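Uncharacterized protein (PDB 4FMR) is of unknown function but probably binds DNA, pairing an HU/IHF-like DNA-binding domain with an Ig-like domain. Local coordinates at residues 172-177 with 237-242. Residues are numbered along the deposited sequence; the frame is centred on the assembly and turned at random.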
loop_
_atom_site.group_PDB
_atom_site.type_symbol
_atom_site.label_atom_id
_atom_site.label_comp_id
_atom_site.label_asym_id
_atom_site.label_seq_id
_atom_site.Cartn_x
_atom_site.Cartn_y
_atom_site.Cartn_z
ATOM N N VAL B 172 24.005 -1.032 -14.601
ATOM C CA VAL B 172 22.798 -1.491 -13.928
ATOM C C VAL B 172 21.992 -2.337 -14.910
ATOM O O VAL B 172 21.804 -1.939 -16.059
ATOM C CB VAL B 172 21.953 -0.339 -13.319
ATOM C CG1 VAL B 172 20.874 -0.896 -12.389
ATOM C CG2 VAL B 172 22.842 0.650 -12.566
ATOM N N THR B 173 21.560 -3.529 -14.444
ATOM C CA THR B 173 20.745 -4.490 -15.176
ATOM C C THR B 173 19.498 -4.869 -14.383
ATOM O O THR B 173 19.477 -4.814 -13.146
ATOM C CB THR B 173 21.540 -5.775 -15.520
ATOM O OG1 THR B 173 22.036 -6.352 -14.322
ATOM C CG2 THR B 173 22.682 -5.545 -16.518
ATOM N N LEU B 174 18.471 -5.282 -15.117
ATOM C CA LEU B 174 17.210 -5.806 -14.590
ATOM C C LEU B 174 16.949 -7.137 -15.225
ATOM O O LEU B 174 16.910 -7.223 -16.451
ATOM C CB LEU B 174 16.043 -4.858 -14.861
ATOM C CG LEU B 174 16.180 -3.458 -14.279
ATOM C CD1 LEU B 174 15.477 -2.470 -15.164
ATOM C CD2 LEU B 174 15.669 -3.408 -12.856
ATOM N N ALA B 175 16.821 -8.179 -14.413
ATOM C CA ALA B 175 16.541 -9.515 -14.923
ATOM C C ALA B 175 15.119 -9.884 -14.539
ATOM O O ALA B 175 14.780 -9.879 -13.355
ATOM C CB ALA B 175 17.552 -10.530 -14.383
ATOM N N SER B 176 14.279 -10.147 -15.544
ATOM C CA SER B 176 12.867 -10.512 -15.379
ATOM C C SER B 176 12.687 -11.846 -14.611
ATOM O O SER B 176 13.227 -12.855 -15.035
ATOM C CB SER B 176 12.213 -10.630 -16.756
ATOM O OG SER B 176 10.886 -11.108 -16.620
ATOM N N ALA B 177 11.917 -11.859 -13.511
ATOM C CA ALA B 177 11.621 -13.099 -12.788
ATOM C C ALA B 177 10.783 -14.054 -13.663
ATOM O O ALA B 177 10.950 -15.271 -13.565
ATOM C CB ALA B 177 10.880 -12.802 -11.483
ATOM N N ILE B 237 13.119 -6.086 -7.188
ATOM C CA ILE B 237 12.383 -4.852 -7.469
ATOM C C ILE B 237 11.090 -5.200 -8.195
ATOM O O ILE B 237 11.087 -6.019 -9.116
ATOM C CB ILE B 237 13.258 -3.812 -8.302
ATOM C CG1 ILE B 237 12.569 -2.420 -8.458
ATOM C CG2 ILE B 237 13.664 -4.368 -9.671
ATOM C CD1 ILE B 237 13.515 -1.221 -8.989
ATOM N N TYR B 238 10.011 -4.537 -7.814
ATOM C CA TYR B 238 8.777 -4.703 -8.556
ATOM C C TYR B 238 8.622 -3.509 -9.486
ATOM O O TYR B 238 8.666 -2.357 -9.044
ATOM C CB TYR B 238 7.554 -4.873 -7.653
ATOM C CG TYR B 238 6.269 -4.927 -8.456
ATOM C CD1 TYR B 238 5.870 -6.101 -9.097
ATOM C CD2 TYR B 238 5.460 -3.798 -8.594
ATOM C CE1 TYR B 238 4.726 -6.135 -9.893
ATOM C CE2 TYR B 238 4.320 -3.817 -9.396
ATOM C CZ TYR B 238 3.946 -4.992 -10.031
ATOM O OH TYR B 238 2.791 -5.031 -10.777
ATOM N N ILE B 239 8.424 -3.771 -10.761
ATOM C CA ILE B 239 8.245 -2.666 -11.699
ATOM C C ILE B 239 6.794 -2.645 -12.165
ATOM O O ILE B 239 6.256 -3.665 -12.594
ATOM C CB ILE B 239 9.259 -2.759 -12.877
ATOM C CG1 ILE B 239 10.713 -2.559 -12.317
ATOM C CG2 ILE B 239 8.911 -1.711 -13.980
ATOM C CD1 ILE B 239 11.826 -2.857 -13.189
ATOM N N GLY B 240 6.170 -1.481 -12.031
ATOM C CA GLY B 240 4.811 -1.254 -12.492
ATOM C C GLY B 240 4.912 -0.530 -13.815
ATOM O O GLY B 240 5.785 0.339 -13.971
ATOM N N GLY B 241 4.047 -0.907 -14.761
ATOM C CA GLY B 241 4.006 -0.342 -16.104
ATOM C C GLY B 241 4.018 1.175 -16.143
ATOM O O GLY B 241 3.547 1.837 -15.213
ATOM N N ALA B 242 4.600 1.720 -17.220
ATOM C CA ALA B 242 4.769 3.146 -17.493
ATOM C C ALA B 242 3.454 3.932 -17.312
ATOM O O ALA B 242 2.391 3.417 -17.675
ATOM C CB ALA B 242 5.291 3.331 -18.912
#
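Leu-174 meets Ile-237 and Ile-239 in a small, buried, purely apolar contact between two strands of one mixed sheet. The strands, 171-176 and 231-240, are not direct neighbours. Strand 209-217 lies between them and runs antiparallel to both. This explains why the nearest CA atoms, those of Leu-174 and Ile-237, are still 8.7 Å apart. The side chains span the gap over one face of the sheet.

Leu-174 makes the contact mainly through one methyl. Its CD2 lies 3.9 Å from CG2 of Ile-237, the methyl branch at the beta carbon. The same CD2 lies 3.9 Å from CD1 of Ile-239, the terminal methyl. These two isoleucine methyls are themselves 4.2 Å apart, so the three carbons form a compact triangle. Leu-174 CD1 adds a looser approach to Ile-239 CD1 at 4.2 Å.

The two isoleucines present different branches. Ile-237 has CG1 anti to its backbone N (chi1 -173°), which leaves the short CG2 branch to meet the leucine. Ile-239 instead uses its long branch, extended at chi2 169°, to carry CD1 across. Both side chains lie at a slant to that of Leu-174.

Tyr-211 of the middle strand packs against both isoleucines, and Leu-206 of the loop leading into that strand touches Leu-174 and Ile-239. Tyr-238, between the isoleucines in sequence, turns to the other face of the sheet and packs on Arg-81 of the second subunit.

Ile-237 and Ile-239, two residues apart on strand 231-240, thus lie on the same face of the sheet as Leu-174. Such packing across an intervening strand is consistent with the hydrophobic core of the Ig-like fold of the DUF4469 domain.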